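Local coordinates for protein D-aminoacid aminotransferase-like PLP-dependent enzyme (Haemophilus somnus, PDB 3CEB) that is a putative 4-amino-4-deoxychorismate lyase with the D-amino-acid-aminotransferase-like fold, which probably uses pyridoxal phosphate to release pyruvate from aminodeoxychorismate, at residues P37-Q42 with Y70-Y75; N112-K117 with D121-I126; N145-P150 with E184-N189. One frame throughout, in Å; residues are numbered along the deposited sequence.

Interaction 1: P37-Q42 with Y70-Y75; sequences PKMKLQ and YNHHDY. With SO4 (sulfate ion), chain B.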
loop_
_atom_site.group_PDB
_atom_site.type_symbol
_atom_site.label_atom_id
_atom_site.label_comp_id
_atom_site.label_asym_id
_atom_site.label_seq_id
_atom_site.Cartn_x
_atom_site.Cartn_y
_atom_site.Cartn_z
ATOM N N PRO A 37 -15.729 12.015 9.623
ATOM C CA PRO A 37 -15.623 13.402 10.049
ATOM C C PRO A 37 -16.754 13.783 11.035
ATOM O O PRO A 37 -17.839 13.166 11.067
ATOM C CB PRO A 37 -15.792 14.144 8.728
ATOM C CG PRO A 37 -16.879 13.314 8.007
ATOM C CD PRO A 37 -16.455 11.883 8.331
ATOM N N LYS A 38 -16.499 14.788 11.853
ATOM C CA LYS A 38 -17.533 15.295 12.794
ATOM C C LYS A 38 -17.593 14.340 14.011
ATOM O O LYS A 38 -18.208 14.660 15.015
ATOM C CB LYS A 38 -18.903 15.435 12.091
HETATM N N MSE A 39 -16.902 13.200 13.960
HETATM C CA MSE A 39 -16.936 12.283 15.099
HETATM C C MSE A 39 -15.738 12.497 16.001
HETATM O O MSE A 39 -14.681 12.806 15.513
HETATM C CB MSE A 39 -16.942 10.818 14.643
HETATM C CG MSE A 39 -18.245 10.346 14.044
HETATM SE SE MSE A 39 -18.349 8.408 14.114
HETATM C CE MSE A 39 -18.970 8.192 15.954
ATOM N N LYS A 40 -15.875 12.300 17.302
ATOM C CA LYS A 40 -14.717 12.432 18.174
ATOM C C LYS A 40 -14.201 11.074 18.607
ATOM O O LYS A 40 -14.647 10.547 19.603
ATOM C CB LYS A 40 -15.035 13.325 19.382
ATOM C CG LYS A 40 -14.791 14.839 19.021
ATOM C CD LYS A 40 -15.727 15.837 19.713
ATOM C CE LYS A 40 -17.202 15.673 19.318
ATOM N NZ LYS A 40 -18.100 16.260 20.383
ATOM N N LEU A 41 -13.219 10.539 17.891
ATOM C CA LEU A 41 -12.771 9.163 18.142
ATOM C C LEU A 41 -11.577 8.979 19.054
ATOM O O LEU A 41 -10.843 9.894 19.282
ATOM C CB LEU A 41 -12.450 8.518 16.800
ATOM C CG LEU A 41 -13.636 8.481 15.836
ATOM C CD1 LEU A 41 -13.229 7.688 14.650
ATOM C CD2 LEU A 41 -14.960 7.907 16.493
ATOM N N GLN A 42 -11.377 7.779 19.570
ATOM C CA GLN A 42 -10.138 7.481 20.335
ATOM C C GLN A 42 -9.353 6.504 19.531
ATOM O O GLN A 42 -9.636 5.349 19.572
ATOM C CB GLN A 42 -10.446 6.739 21.623
ATOM C CG GLN A 42 -11.785 7.122 22.219
ATOM C CD GLN A 42 -11.666 8.384 23.032
ATOM O OE1 GLN A 42 -10.983 8.368 24.070
ATOM N NE2 GLN A 42 -12.309 9.496 22.575
ATOM N N TYR A 70 -10.353 -2.143 10.527
ATOM C CA TYR A 70 -10.976 -1.354 11.582
ATOM C C TYR A 70 -12.192 -0.559 11.139
ATOM O O TYR A 70 -12.447 -0.413 9.935
ATOM C CB TYR A 70 -9.967 -0.393 12.191
ATOM C CG TYR A 70 -9.383 0.557 11.187
ATOM C CD1 TYR A 70 -8.364 0.176 10.358
ATOM C CD2 TYR A 70 -9.859 1.842 11.078
ATOM C CE1 TYR A 70 -7.816 1.076 9.413
ATOM C CE2 TYR A 70 -9.326 2.760 10.144
ATOM C CZ TYR A 70 -8.316 2.385 9.321
ATOM O OH TYR A 70 -7.808 3.309 8.417
ATOM N N ASN A 71 -12.949 -0.104 12.140
ATOM C CA ASN A 71 -13.958 0.906 11.939
ATOM C C ASN A 71 -13.773 1.983 12.959
ATOM O O ASN A 71 -12.665 2.160 13.473
ATOM C CB ASN A 71 -15.372 0.383 11.982
ATOM C CG ASN A 71 -15.655 -0.472 13.155
ATOM O OD1 ASN A 71 -15.312 -0.170 14.277
ATOM N ND2 ASN A 71 -16.307 -1.559 12.892
ATOM N N HIS A 72 -14.824 2.733 13.272
ATOM C CA HIS A 72 -14.636 3.855 14.246
ATOM C C HIS A 72 -14.434 3.419 15.688
ATOM O O HIS A 72 -14.029 4.227 16.510
ATOM C CB HIS A 72 -15.752 4.902 14.178
ATOM C CG HIS A 72 -16.918 4.639 15.086
ATOM N ND1 HIS A 72 -18.003 3.896 14.697
ATOM C CD2 HIS A 72 -17.209 5.103 16.324
ATOM C CE1 HIS A 72 -18.893 3.878 15.675
ATOM N NE2 HIS A 72 -18.443 4.615 16.669
ATOM N N HIS A 73 -14.667 2.156 16.019
ATOM C CA HIS A 73 -14.531 1.795 17.424
ATOM C C HIS A 73 -13.962 0.407 17.736
ATOM O O HIS A 73 -13.855 0.043 18.881
ATOM C CB HIS A 73 -15.897 1.879 18.079
ATOM C CG HIS A 73 -16.762 0.732 17.713
ATOM N ND1 HIS A 73 -17.012 -0.318 18.581
ATOM C CD2 HIS A 73 -17.363 0.420 16.544
ATOM C CE1 HIS A 73 -17.770 -1.207 17.968
ATOM N NE2 HIS A 73 -17.988 -0.791 16.729
ATOM N N ASP A 74 -13.610 -0.370 16.726
ATOM C CA ASP A 74 -13.107 -1.725 16.955
ATOM C C ASP A 74 -12.171 -2.097 15.823
ATOM O O ASP A 74 -12.067 -1.390 14.825
ATOM C CB ASP A 74 -14.269 -2.679 16.985
ATOM C CG ASP A 74 -13.952 -4.025 17.609
ATOM O OD1 ASP A 74 -12.906 -4.261 18.248
ATOM O OD2 ASP A 74 -14.848 -4.875 17.501
ATOM N N TYR A 75 -11.500 -3.221 15.977
ATOM C CA TYR A 75 -10.519 -3.655 14.997
ATOM C C TYR A 75 -10.450 -5.175 15.083
ATOM O O TYR A 75 -10.944 -5.776 16.036
ATOM C CB TYR A 75 -9.143 -3.021 15.265
ATOM C CG TYR A 75 -8.474 -3.584 16.491
ATOM C CD1 TYR A 75 -7.713 -4.741 16.413
ATOM C CD2 TYR A 75 -8.655 -2.993 17.744
ATOM C CE1 TYR A 75 -7.094 -5.300 17.552
ATOM C CE2 TYR A 75 -8.087 -3.562 18.909
ATOM C CZ TYR A 75 -7.282 -4.715 18.805
ATOM O OH TYR A 75 -6.687 -5.267 19.929
HETATM S S SO4 B . -18.547 2.109 11.393
HETATM O O1 SO4 B . -17.787 2.659 12.529
HETATM O O2 SO4 B . -19.545 3.043 10.941
HETATM O O3 SO4 B . -17.771 1.834 10.191
HETATM O O4 SO4 B . -19.133 0.877 11.886
#
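M39 and L41, from the loop between helix 21-35 and helix 46-51, receive the imidazole of H72 in an apolar surface contact. H72 lies in the turn of the β-hairpin formed by strands 63-70 and 75-82, and an Asx turn at N71 shapes that turn. M39, modelled as selenomethionine, lies over one ring face: its CE is 3.9 Å from the centroid of the H72 ring in a CH-pi contact, and its SE is 4.3 Å from the same centroid, 20° off the normal. A long, flexible, polarisable side chain suits this face (selenium here replaces sulfur); chi1 and chi2 carry SE there, and the bend at chi3 (83°) keeps CE above the ring. CB of H73 flanks the opposite face. L41 arrives at the ring edge instead, its CD2 3.6 Å from H72 CD2 and its CD1 near H72 CB; L32 of helix 21-35 and Y36 also touch this leucine.

Within the two segments, hydrogen bonds involve the hairpin turn. OD1 of N71 accepts from the backbone N of H73 and of D74, each at 3.0 Å, while ND2 of N71 donates to Q4 O and so fixes the amide's rotation. A sulfate, probably from the crystallisation liquor, is held from the other loop by Y36 OH. Its O1 takes bonds from H72 N at 3.1 Å and, suspiciously short at 2.5 Å, from H72 ND1.

Interaction 2: N112-K117 with D121-I126; sequences NLLKQK and DEIMII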
loop_
_atom_site.group_PDB
_atom_site.type_symbol
_atom_site.label_atom_id
_atom_site.label_comp_id
_atom_site.label_asym_id
_atom_site.label_seq_id
_atom_site.Cartn_x
_atom_site.Cartn_y
_atom_site.Cartn_z
ATOM N N ASN A 112 -11.387 -6.397 -9.969
ATOM C CA ASN A 112 -11.858 -6.513 -11.351
ATOM C C ASN A 112 -10.868 -5.946 -12.367
ATOM O O ASN A 112 -10.770 -6.448 -13.464
ATOM C CB ASN A 112 -13.217 -5.876 -11.523
ATOM C CG ASN A 112 -14.296 -6.701 -10.884
ATOM O OD1 ASN A 112 -14.201 -7.944 -10.861
ATOM N ND2 ASN A 112 -15.338 -6.037 -10.351
ATOM N N LEU A 113 -10.145 -4.899 -11.997
ATOM C CA LEU A 113 -9.123 -4.334 -12.861
ATOM C C LEU A 113 -7.986 -5.336 -12.975
ATOM O O LEU A 113 -7.510 -5.610 -14.047
ATOM C CB LEU A 113 -8.610 -2.993 -12.333
ATOM C CG LEU A 113 -9.696 -1.908 -12.429
ATOM C CD1 LEU A 113 -9.193 -0.561 -11.955
ATOM C CD2 LEU A 113 -10.254 -1.853 -13.858
ATOM N N LEU A 114 -7.599 -5.929 -11.857
ATOM C CA LEU A 114 -6.506 -6.916 -11.841
ATOM C C LEU A 114 -6.778 -8.089 -12.765
ATOM O O LEU A 114 -5.849 -8.653 -13.276
ATOM C CB LEU A 114 -6.281 -7.466 -10.436
ATOM C CG LEU A 114 -5.073 -8.378 -10.199
ATOM C CD1 LEU A 114 -3.772 -7.672 -10.521
ATOM C CD2 LEU A 114 -5.120 -8.838 -8.721
ATOM N N LYS A 115 -8.042 -8.440 -12.962
ATOM C CA LYS A 115 -8.393 -9.552 -13.858
ATOM C C LYS A 115 -7.966 -9.262 -15.263
ATOM O O LYS A 115 -7.920 -10.143 -16.072
ATOM C CB LYS A 115 -9.898 -9.855 -13.885
ATOM C CG LYS A 115 -10.405 -10.490 -12.638
ATOM C CD LYS A 115 -11.884 -10.824 -12.757
ATOM C CE LYS A 115 -12.495 -11.111 -11.365
ATOM N NZ LYS A 115 -13.974 -11.285 -11.542
ATOM N N GLN A 116 -7.664 -8.015 -15.556
ATOM C CA GLN A 116 -7.233 -7.649 -16.908
ATOM C C GLN A 116 -5.720 -7.809 -17.123
ATOM O O GLN A 116 -5.196 -7.416 -18.157
ATOM C CB GLN A 116 -7.617 -6.201 -17.209
ATOM C CG GLN A 116 -9.097 -6.024 -17.440
ATOM C CD GLN A 116 -9.497 -4.565 -17.521
ATOM O OE1 GLN A 116 -8.920 -3.774 -18.288
ATOM N NE2 GLN A 116 -10.487 -4.193 -16.726
ATOM N N LYS A 117 -5.009 -8.389 -16.168
ATOM C CA LYS A 117 -3.537 -8.409 -16.263
ATOM C C LYS A 117 -2.997 -9.323 -17.358
ATOM O O LYS A 117 -1.879 -9.160 -17.808
ATOM C CB LYS A 117 -2.907 -8.806 -14.927
ATOM C CG LYS A 117 -3.058 -10.268 -14.547
ATOM C CD LYS A 117 -2.523 -10.449 -13.139
ATOM C CE LYS A 117 -3.166 -11.618 -12.388
ATOM N NZ LYS A 117 -2.813 -12.949 -12.934
ATOM N N ASP A 121 2.370 -9.750 -14.438
ATOM C CA ASP A 121 2.372 -10.064 -13.024
ATOM C C ASP A 121 1.412 -9.189 -12.249
ATOM O O ASP A 121 1.104 -9.475 -11.103
ATOM C CB ASP A 121 3.723 -9.810 -12.407
ATOM C CG ASP A 121 4.763 -10.711 -12.909
ATOM O OD1 ASP A 121 4.447 -11.865 -13.220
ATOM O OD2 ASP A 121 5.923 -10.257 -12.926
ATOM N N GLU A 122 0.977 -8.091 -12.839
ATOM C CA GLU A 122 0.138 -7.173 -12.111
ATOM C C GLU A 122 -0.285 -6.051 -13.070
ATOM O O GLU A 122 -0.073 -6.156 -14.294
ATOM C CB GLU A 122 0.911 -6.792 -10.844
ATOM C CG GLU A 122 0.404 -5.781 -9.872
ATOM C CD GLU A 122 -0.994 -5.911 -9.332
ATOM O OE1 GLU A 122 -1.306 -6.646 -8.372
ATOM O OE2 GLU A 122 -1.770 -5.089 -9.789
ATOM N N ILE A 123 -0.954 -5.016 -12.572
ATOM C CA ILE A 123 -1.480 -4.001 -13.483
ATOM C C ILE A 123 -0.908 -2.653 -13.147
ATOM O O ILE A 123 -0.204 -2.490 -12.157
ATOM C CB ILE A 123 -3.039 -3.907 -13.521
ATOM C CG1 ILE A 123 -3.613 -3.486 -12.155
ATOM C CG2 ILE A 123 -3.624 -5.217 -13.975
ATOM C CD1 ILE A 123 -5.135 -3.349 -12.095
HETATM N N MSE A 124 -1.246 -1.689 -13.981
HETATM C CA MSE A 124 -0.782 -0.339 -13.826
HETATM C C MSE A 124 -1.949 0.558 -14.218
HETATM O O MSE A 124 -2.352 0.604 -15.370
HETATM C CB MSE A 124 0.432 -0.159 -14.724
HETATM C CG MSE A 124 0.967 1.235 -14.765
HETATM SE SE MSE A 124 2.663 1.351 -15.697
HETATM C CE MSE A 124 3.727 0.748 -14.221
ATOM N N ILE A 125 -2.550 1.207 -13.228
ATOM C CA ILE A 125 -3.783 1.948 -13.453
ATOM C C ILE A 125 -3.528 3.356 -13.988
ATOM O O ILE A 125 -2.920 4.214 -13.319
ATOM C CB ILE A 125 -4.618 2.018 -12.173
ATOM C CG1 ILE A 125 -4.984 0.598 -11.692
ATOM C CG2 ILE A 125 -5.883 2.828 -12.427
ATOM C CD1 ILE A 125 -5.434 0.519 -10.282
ATOM N N ILE A 126 -4.020 3.573 -15.197
ATOM C CA ILE A 126 -3.942 4.842 -15.860
ATOM C C ILE A 126 -5.269 5.545 -15.674
ATOM O O ILE A 126 -6.292 5.144 -16.240
ATOM C CB ILE A 126 -3.667 4.659 -17.357
ATOM C CG1 ILE A 126 -2.461 3.733 -17.521
ATOM C CG2 ILE A 126 -3.439 6.000 -18.021
ATOM C CD1 ILE A 126 -1.288 4.197 -16.707
#
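I123 drives its CD1 against the end of helix 108-114, and here the contact is tightest. That methyl lies 3.5 Å from L113 CB and 3.6 Å from L114 N, so it touches the helix backbone as well as a side chain. The chi1 of 63° sets CG1 of I123 between its backbone N and carbonyl carbon; CG2, the other branch, points beside the N and packs 3.8 Å from K117 CB. β-Branching thus lets one isoleucine send CD1 to L113 and L114 and CG2 to K117. Further along the strand, L113 CD1 and I125 CD1 meet more distantly, at 4.3 Å, while V93 of strand 90-94 supports both L113 and I123.

Strand 90-94, helix 108-114 and strand 122-127 form a β-α-β crossover, since the two strands run parallel in one sheet. Its connection carries K103, which holds pyridoxal phosphate in this structure.

L114 meets a different surface. Its chi1 of -173° turns CG away from the backbone N, and CD1 then lies against the carboxylate of E122, 3.3 Å from OE2 and 3.4 Å from OE1; the two side chains cross at about a right angle. A bend at chi2 folds E122 back along its own strand, where OE2 accepts from I123 N at 2.9 Å, on its anti side and 30° out of the carboxylate plane. S135 N donates to the same oxygen, which helps explain how a buried acid can sit beside a leucine methyl.

Toward the solvent side the packing thins. K117 contributes chiefly CB, which also lies 3.9 Å from E122 O, whereas the rest of its flexible chain leads its charged end away; D121 likewise turns from the helix, its OD2 bonded to R88 N.

Interaction 3: N145-P150 with E184-N189; sequences NQWITP and EIRLIN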
loop_
_atom_site.group_PDB
_atom_site.type_symbol
_atom_site.label_atom_id
_atom_site.label_comp_id
_atom_site.label_asym_id
_atom_site.label_seq_id
_atom_site.Cartn_x
_atom_site.Cartn_y
_atom_site.Cartn_z
ATOM N N ASN A 145 19.874 6.483 -12.365
ATOM C CA ASN A 145 20.074 5.649 -11.226
ATOM C C ASN A 145 19.132 5.981 -10.145
ATOM O O ASN A 145 19.400 5.669 -9.037
ATOM C CB ASN A 145 21.482 5.787 -10.725
ATOM C CG ASN A 145 22.386 4.810 -11.386
ATOM O OD1 ASN A 145 23.274 5.184 -12.165
ATOM N ND2 ASN A 145 22.129 3.527 -11.140
ATOM N N GLN A 146 18.021 6.608 -10.498
ATOM C CA GLN A 146 17.021 7.050 -9.537
ATOM C C GLN A 146 15.743 6.316 -9.726
ATOM O O GLN A 146 15.496 5.801 -10.799
ATOM C CB GLN A 146 16.727 8.541 -9.713
ATOM C CG GLN A 146 17.725 9.411 -9.007
ATOM C CD GLN A 146 17.680 10.894 -9.419
ATOM O OE1 GLN A 146 17.238 11.234 -10.515
ATOM N NE2 GLN A 146 18.161 11.774 -8.535
ATOM N N TRP A 147 14.932 6.295 -8.678
ATOM C CA TRP A 147 13.595 5.761 -8.741
ATOM C C TRP A 147 12.579 6.873 -8.536
ATOM O O TRP A 147 12.586 7.565 -7.533
ATOM C CB TRP A 147 13.368 4.701 -7.669
ATOM C CG TRP A 147 14.087 3.410 -7.873
ATOM C CD1 TRP A 147 15.224 3.012 -7.249
ATOM C CD2 TRP A 147 13.705 2.337 -8.723
ATOM N NE1 TRP A 147 15.583 1.766 -7.666
ATOM C CE2 TRP A 147 14.660 1.321 -8.567
ATOM C CE3 TRP A 147 12.644 2.127 -9.587
ATOM C CZ2 TRP A 147 14.602 0.128 -9.262
ATOM C CZ3 TRP A 147 12.577 0.943 -10.269
ATOM C CH2 TRP A 147 13.559 -0.048 -10.109
ATOM N N ILE A 148 11.699 7.014 -9.517
ATOM C CA ILE A 148 10.667 8.041 -9.545
ATOM C C ILE A 148 9.310 7.401 -9.298
ATOM O O ILE A 148 8.995 6.349 -9.846
ATOM C CB ILE A 148 10.637 8.779 -10.923
ATOM C CG1 ILE A 148 11.889 9.620 -11.150
ATOM C CG2 ILE A 148 9.431 9.732 -11.020
ATOM C CD1 ILE A 148 13.125 8.893 -10.992
ATOM N N THR A 149 8.498 8.031 -8.461
ATOM C CA THR A 149 7.137 7.554 -8.224
ATOM C C THR A 149 6.169 8.683 -8.554
ATOM O O THR A 149 6.533 9.845 -8.398
ATOM C CB THR A 149 6.977 7.070 -6.751
ATOM O OG1 THR A 149 5.776 6.321 -6.618
ATOM C CG2 THR A 149 6.997 8.240 -5.740
ATOM N N PRO A 150 4.931 8.354 -8.982
ATOM C CA PRO A 150 3.914 9.349 -9.338
ATOM C C PRO A 150 3.538 10.268 -8.198
ATOM O O PRO A 150 3.242 9.785 -7.097
ATOM C CB PRO A 150 2.713 8.481 -9.691
ATOM C CG PRO A 150 3.297 7.206 -10.086
ATOM C CD PRO A 150 4.485 6.990 -9.302
ATOM N N GLU A 184 12.554 0.613 -16.237
ATOM C CA GLU A 184 12.172 -0.508 -15.406
ATOM C C GLU A 184 11.057 -0.070 -14.495
ATOM O O GLU A 184 11.030 1.086 -14.104
ATOM C CB GLU A 184 13.365 -0.937 -14.558
ATOM C CG GLU A 184 13.117 -2.184 -13.731
ATOM C CD GLU A 184 14.291 -2.598 -12.844
ATOM O OE1 GLU A 184 15.418 -2.123 -13.025
ATOM O OE2 GLU A 184 14.078 -3.429 -11.942
ATOM N N ILE A 185 10.149 -0.993 -14.180
ATOM C CA ILE A 185 8.988 -0.742 -13.333
ATOM C C ILE A 185 8.965 -1.714 -12.174
ATOM O O ILE A 185 9.243 -2.899 -12.347
ATOM C CB ILE A 185 7.633 -0.987 -14.087
ATOM C CG1 ILE A 185 7.623 -0.296 -15.463
ATOM C CG2 ILE A 185 6.429 -0.555 -13.207
ATOM C CD1 ILE A 185 6.315 -0.395 -16.183
ATOM N N ARG A 186 8.625 -1.235 -10.988
ATOM C CA ARG A 186 8.474 -2.131 -9.854
ATOM C C ARG A 186 7.368 -1.695 -8.943
ATOM O O ARG A 186 6.915 -0.548 -9.003
ATOM C CB ARG A 186 9.746 -2.229 -9.026
ATOM C CG ARG A 186 10.791 -3.090 -9.650
ATOM C CD ARG A 186 11.867 -3.364 -8.636
ATOM N NE ARG A 186 13.192 -3.439 -9.254
ATOM C CZ ARG A 186 14.334 -3.558 -8.569
ATOM N NH1 ARG A 186 14.289 -3.628 -7.237
ATOM N NH2 ARG A 186 15.512 -3.603 -9.216
ATOM N N LEU A 187 6.902 -2.612 -8.119
ATOM C CA LEU A 187 5.962 -2.269 -7.107
ATOM C C LEU A 187 6.516 -2.041 -5.718
ATOM O O LEU A 187 7.478 -2.606 -5.338
ATOM C CB LEU A 187 4.741 -3.172 -7.152
ATOM C CG LEU A 187 4.635 -4.542 -6.526
ATOM C CD1 LEU A 187 4.814 -4.532 -5.085
ATOM C CD2 LEU A 187 3.318 -5.021 -6.849
ATOM N N ILE A 188 5.908 -1.156 -4.981
ATOM C CA ILE A 188 6.260 -0.997 -3.565
ATOM C C ILE A 188 4.979 -1.023 -2.701
ATOM O O ILE A 188 3.929 -0.497 -3.086
ATOM C CB ILE A 188 7.023 0.326 -3.258
ATOM C CG1 ILE A 188 6.223 1.526 -3.750
ATOM C CG2 ILE A 188 8.433 0.344 -3.805
ATOM C CD1 ILE A 188 6.823 2.864 -3.220
ATOM N N ASN A 189 5.060 -1.674 -1.552
ATOM C CA ASN A 189 3.986 -1.566 -0.590
ATOM C C ASN A 189 4.506 -2.064 0.746
ATOM O O ASN A 189 5.728 -2.313 0.886
ATOM C CB ASN A 189 2.689 -2.278 -1.034
ATOM C CG ASN A 189 2.871 -3.779 -1.219
ATOM O OD1 ASN A 189 3.848 -4.375 -0.750
ATOM N ND2 ASN A 189 1.918 -4.393 -1.877
#
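W147 brings the far end of its indole against R186 and E184, with CH2 3.5 Å from R186 NE and 3.8 Å from E184 CD. At a chi1 of -71° its CG stands beside the backbone N, and the length of the indole carries CH2 across to the other strand. CZ2 of W147 lies 3.7 Å above the guanidinium plane of R186, over its centre, yet the ring and guanidinium planes are 67° apart, so this is no parallel stack.

Strands 146-150 and 185-188 are not neighbours in their mixed sheet: strand 138-143 runs between them, and W147 spans it, touching I140 and R142 on the way. E184 and R186, two residues apart, both aim their CB atoms at this tryptophan.

The extended chain of E184 (chi2 -178°) sets its carboxylate beside the arginine. R186, bent at chi3, grips it side-on with two nitrogens that reach the same oxygen from one face of the carboxylate: NE is 2.8 Å and NH2 3.1 Å from E184 OE2. OE2 lies practically in the guanidinium plane, while the other oxygen, E184 OE1, forms a salt bridge with NE of R142.

Interactions 2 and 3 are close neighbours, with centres about 17 Å apart, and E122 CG packs on L187 CD2 at 4.3 Å where the two meet. Interaction 1 lies on the opposite side of the chain's centre from interaction 3. Interaction 2 is the most buried of the three, though only partly so; aliphatic side chains dominate it, joining a helix end to a strand. Interactions 1 and 3 are surface contacts organised by a flat group: a histidine of the hairpin turn met by the other loop, and a tryptophan bridging two strands. Charge also differs, from a bound sulfate in 1, through a buried carboxylate held by backbone N-H groups in 2, to an arginine-glutamate pair in 3.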